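Local coordinates for restriction endonuclease EcoP15I, restriction subunit (Escherichia coli, PDB 4ZCF) that cleaves DNA as the ATP-driven, helicase-like restriction subunit of a type III restriction-modification enzyme, acting together with the modification subunit that recognises the target sequence, at a contact of chain A with DNA and the interface of chains B and A. Residues are numbered along the deposited sequence; one frame, centred on the assembly and turned at random. Chains: chain A, Restriction endonuclease EcoP15I, restriction subunit; chain B, Restriction endonuclease EcoP15I, modification subunit.

Contact 1: a contact of chain A with DNA. Residues chain A 151, 187, 189-190. With nucleotides of chain C.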
loop_
_atom_site.group_PDB
_atom_site.type_symbol
_atom_site.label_atom_id
_atom_site.label_comp_id
_atom_site.label_asym_id
_atom_site.label_seq_id
_atom_site.Cartn_x
_atom_site.Cartn_y
_atom_site.Cartn_z
ATOM N N SER A 151 -10.416 -1.112 -10.613
ATOM C CA SER A 151 -10.119 0.170 -11.244
ATOM C C SER A 151 -9.598 1.107 -10.136
ATOM O O SER A 151 -10.182 1.151 -9.050
ATOM C CB SER A 151 -11.391 0.732 -11.865
ATOM O OG SER A 151 -11.231 2.055 -12.341
ATOM N N ASN A 187 -13.806 -8.162 -14.046
ATOM C CA ASN A 187 -15.062 -7.812 -14.714
ATOM C C ASN A 187 -14.795 -7.388 -16.166
ATOM O O ASN A 187 -13.637 -7.337 -16.565
ATOM C CB ASN A 187 -15.865 -6.768 -13.923
ATOM C CG ASN A 187 -15.175 -5.443 -13.746
ATOM O OD1 ASN A 187 -14.055 -5.361 -13.216
ATOM N ND2 ASN A 187 -15.837 -4.376 -14.179
ATOM N N GLY A 189 -15.462 -4.465 -17.790
ATOM C CA GLY A 189 -14.930 -3.107 -17.842
ATOM C C GLY A 189 -13.418 -3.063 -17.719
ATOM O O GLY A 189 -12.767 -2.226 -18.358
ATOM N N MET A 190 -12.848 -3.988 -16.924
ATOM C CA MET A 190 -11.407 -4.090 -16.707
ATOM C C MET A 190 -10.699 -4.869 -17.796
ATOM O O MET A 190 -9.562 -4.529 -18.136
ATOM C CB MET A 190 -11.060 -4.597 -15.295
ATOM C CG MET A 190 -11.311 -3.554 -14.179
ATOM S SD MET A 190 -10.620 -1.891 -14.479
ATOM C CE MET A 190 -8.860 -2.235 -14.500
ATOM P P DA C 5 -21.840 -2.014 -13.359
ATOM O OP1 DA C 5 -22.096 -3.467 -13.178
ATOM O OP2 DA C 5 -21.982 -1.126 -12.176
ATOM O "O5'" DA C 5 -20.393 -1.887 -14.019
ATOM C "C5'" DA C 5 -19.960 -0.613 -14.401
ATOM C "C4'" DA C 5 -18.645 -0.625 -15.159
ATOM O "O4'" DA C 5 -18.847 0.182 -16.347
ATOM C "C3'" DA C 5 -17.496 0.004 -14.366
ATOM O "O3'" DA C 5 -16.309 -0.822 -14.414
ATOM C "C2'" DA C 5 -17.309 1.388 -14.984
ATOM C "C1'" DA C 5 -18.067 1.357 -16.309
ATOM N N9 DA C 5 -18.878 2.552 -16.606
ATOM C C8 DA C 5 -19.950 3.059 -15.896
ATOM N N7 DA C 5 -20.430 4.178 -16.391
ATOM C C5 DA C 5 -19.628 4.420 -17.513
ATOM C C6 DA C 5 -19.583 5.460 -18.482
ATOM N N6 DA C 5 -20.467 6.467 -18.528
ATOM N N1 DA C 5 -18.678 5.364 -19.494
ATOM C C2 DA C 5 -17.781 4.373 -19.489
ATOM N N3 DA C 5 -17.734 3.356 -18.629
ATOM C C4 DA C 5 -18.681 3.428 -17.668
ATOM P P DT C 6 -14.927 -0.566 -13.650
ATOM O OP1 DT C 6 -14.240 -1.858 -13.444
ATOM O OP2 DT C 6 -15.129 0.313 -12.485
ATOM O "O5'" DT C 6 -14.115 0.295 -14.697
ATOM C "C5'" DT C 6 -13.875 -0.010 -16.055
ATOM C "C4'" DT C 6 -13.092 1.122 -16.717
ATOM O "O4'" DT C 6 -13.967 2.195 -17.135
ATOM C "C3'" DT C 6 -12.029 1.763 -15.835
ATOM O "O3'" DT C 6 -10.802 1.705 -16.517
ATOM C "C2'" DT C 6 -12.536 3.174 -15.533
ATOM C "C1'" DT C 6 -13.456 3.443 -16.717
ATOM N N1 DT C 6 -14.606 4.381 -16.486
ATOM C C2 DT C 6 -14.870 5.332 -17.444
ATOM O O2 DT C 6 -14.174 5.484 -18.429
ATOM N N3 DT C 6 -15.975 6.114 -17.195
ATOM C C4 DT C 6 -16.831 6.061 -16.096
ATOM O O4 DT C 6 -17.782 6.850 -15.987
ATOM C C5 DT C 6 -16.532 5.019 -15.149
ATOM C C7 DT C 6 -17.412 4.849 -13.941
ATOM C C6 DT C 6 -15.453 4.239 -15.392
ATOM P P DA C 7 -9.417 2.120 -15.830
ATOM O OP1 DA C 7 -8.321 1.320 -16.403
ATOM O OP2 DA C 7 -9.550 2.152 -14.351
ATOM O "O5'" DA C 7 -9.331 3.612 -16.400
ATOM C "C5'" DA C 7 -9.348 3.847 -17.814
ATOM C "C4'" DA C 7 -9.114 5.313 -18.125
ATOM O "O4'" DA C 7 -10.326 6.081 -17.917
ATOM C "C3'" DA C 7 -7.993 6.002 -17.343
ATOM O "O3'" DA C 7 -7.119 6.659 -18.279
ATOM C "C2'" DA C 7 -8.719 6.922 -16.361
ATOM C "C1'" DA C 7 -10.076 7.141 -17.018
ATOM N N9 DA C 7 -11.233 7.233 -16.142
ATOM C C8 DA C 7 -11.548 6.506 -15.022
ATOM N N7 DA C 7 -12.720 6.807 -14.494
ATOM C C5 DA C 7 -13.209 7.788 -15.334
ATOM C C6 DA C 7 -14.386 8.562 -15.324
ATOM N N6 DA C 7 -15.362 8.450 -14.406
ATOM N N1 DA C 7 -14.548 9.452 -16.340
ATOM C C2 DA C 7 -13.582 9.616 -17.259
ATOM N N3 DA C 7 -12.448 8.928 -17.373
ATOM C C4 DA C 7 -12.320 8.034 -16.372
#
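A:Asn187 and A:Ser151 hold two successive phosphates of one DNA strand, in the helicase-like ATP motor of this type III restriction subunit. The amide ND2 of A:Asn187 donates to OP1 of DT6 at 3.1 Å. The bond is nearly straight, 162° at the hydrogen, and the phosphate oxygen lies almost in the plane of the amide. A chi1 of 62° places CG between the backbone N and the carbonyl carbon, and a chi2 of -57° turns ND2 toward the phosphate. One phosphate further along, the hydroxyl OG of A:Ser151 reaches OP2 of DA7 at 2.6 Å, its short side chain suiting a backbone that passes close by. These two donors are neutral, so they meet the anionic phosphates with N-H and O-H dipoles, a grip that needs no particular base; other residues may add charge. None of these four residues carries a ring to stack on the bases of DA5, DT6 and DA7, which remain paired in the duplex, and the contacts run along the sugar-phosphate backbone. An aspartate in place of A:Asn187 would probably leave OP1 of DT6 without its N-H donor and set a carboxylate against the phosphate. From helix 188-191, A:Gly189 brings its CA to 3.7 Å from C5' of DT6, a closeness helped by the missing side chain. A:Met190, bent at chi2 and chi3, lays its thioether beside the same sugar-phosphate segment, SD being 4.1 Å from C5' of DT6.

Contact 2: the interface of chains B and A. Residues chain B 590, 594, 622, 626; chain A 680-681.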
loop_
_atom_site.group_PDB
_atom_site.type_symbol
_atom_site.label_atom_id
_atom_site.label_comp_id
_atom_site.label_asym_id
_atom_site.label_seq_id
_atom_site.Cartn_x
_atom_site.Cartn_y
_atom_site.Cartn_z
ATOM N N LEU B 590 -22.049 -41.683 21.202
ATOM C CA LEU B 590 -22.709 -41.374 19.931
ATOM C C LEU B 590 -24.192 -41.049 20.146
ATOM O O LEU B 590 -24.673 -40.057 19.587
ATOM C CB LEU B 590 -22.535 -42.565 18.959
ATOM C CG LEU B 590 -23.065 -42.434 17.522
ATOM C CD1 LEU B 590 -22.449 -41.239 16.783
ATOM C CD2 LEU B 590 -22.800 -43.705 16.748
ATOM N N LEU B 594 -26.155 -37.363 19.681
ATOM C CA LEU B 594 -27.417 -37.170 18.958
ATOM C C LEU B 594 -28.505 -36.622 19.893
ATOM O O LEU B 594 -29.317 -35.800 19.472
ATOM C CB LEU B 594 -27.875 -38.469 18.262
ATOM C CG LEU B 594 -26.856 -39.174 17.325
ATOM C CD1 LEU B 594 -27.227 -40.614 17.115
ATOM C CD2 LEU B 594 -26.710 -38.465 15.980
ATOM N N GLU B 622 -19.204 -46.198 11.963
ATOM C CA GLU B 622 -20.396 -46.068 12.796
ATOM C C GLU B 622 -20.746 -44.595 12.998
ATOM O O GLU B 622 -21.922 -44.246 12.917
ATOM C CB GLU B 622 -20.157 -46.760 14.141
ATOM C CG GLU B 622 -21.381 -46.886 15.028
ATOM C CD GLU B 622 -21.110 -47.557 16.360
ATOM O OE1 GLU B 622 -20.261 -48.478 16.405
ATOM O OE2 GLU B 622 -21.764 -47.169 17.357
ATOM N N ALA B 626 -24.297 -42.835 11.338
ATOM C CA ALA B 626 -25.152 -42.147 12.320
ATOM C C ALA B 626 -25.349 -40.652 12.018
ATOM O O ALA B 626 -26.426 -40.113 12.282
ATOM C CB ALA B 626 -24.585 -42.321 13.715
ATOM N N VAL A 680 -29.795 -46.611 15.664
ATOM C CA VAL A 680 -28.461 -46.304 15.144
ATOM C C VAL A 680 -27.599 -47.553 14.937
ATOM O O VAL A 680 -27.410 -48.355 15.854
ATOM C CB VAL A 680 -27.782 -45.151 15.932
ATOM C CG1 VAL A 680 -26.261 -45.298 16.010
ATOM C CG2 VAL A 680 -28.165 -43.802 15.337
ATOM N N ILE A 681 -27.085 -47.700 13.707
ATOM C CA ILE A 681 -26.224 -48.781 13.233
ATOM C C ILE A 681 -24.988 -48.903 14.128
ATOM O O ILE A 681 -24.439 -47.891 14.567
ATOM C CB ILE A 681 -25.810 -48.536 11.745
ATOM C CG1 ILE A 681 -27.011 -48.138 10.841
ATOM C CG2 ILE A 681 -25.061 -49.737 11.157
ATOM C CD1 ILE A 681 -27.306 -46.585 10.692
#
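Two different leucine rotamers on helix 587-598 of the modification subunit bring methyl groups to the two branches of A:Val680. In B:Leu590, CG stands anti to the backbone N (chi1 -176°), and its CD2 meets CG1 of the valine at 3.9 Å. B:Leu594, one turn further on, instead has CG anti to the carbonyl carbon (chi1 -53°), and its CD1 comes to 3.8 Å from CG2 of A:Val680. Each leucine crosses the valine at a slant, so the forked side chain is met by a different leucine on each prong. Leucine suits the helix because its methyls sit far enough out to reach the neighbouring chain, while the beta-branched valine fits the short strand 679-680 and offers both methyls close to its backbone. Helix 618-629 adds a second partner to CG1 of A:Val680: the small CB of B:Ala626 lies 4.1 Å from it, beside the leucine methyl, and a methyl there lets the strand come close to the helix. On the same helix, B:Glu622 uses the aliphatic part of its extended chain, its CG lying 3.3 Å from the carbonyl O of A:Ile681. The carboxylate follows close by, its OE2 3.9 Å from the O of A:Ile681, too far for a hydrogen bond between them. Through these methyl contacts, the valine fits against two helices of the modification subunit and contributes to the docking of the restriction subunit in the Res(1)Mod(2) complex.

About 52 Å separates the C-alpha centres of contact 1 and contact 2, and they have no residue or secondary-structure element in common. Both nevertheless involve chain A: contact 1 uses its helicase-like region, whereas contact 2 lies much later in the sequence, at strand 679-680 and the residue after it. Contact 1 includes hydrogen bonds to phosphates, whereas the residues of contact 2 meet chiefly through methyl groups. Binding DNA and the modification subunit at separate places would allow the restriction subunit to keep its motor on the duplex while remaining joined to the partner that reads the recognition sequence; the structure alone does not show whether the two sites communicate.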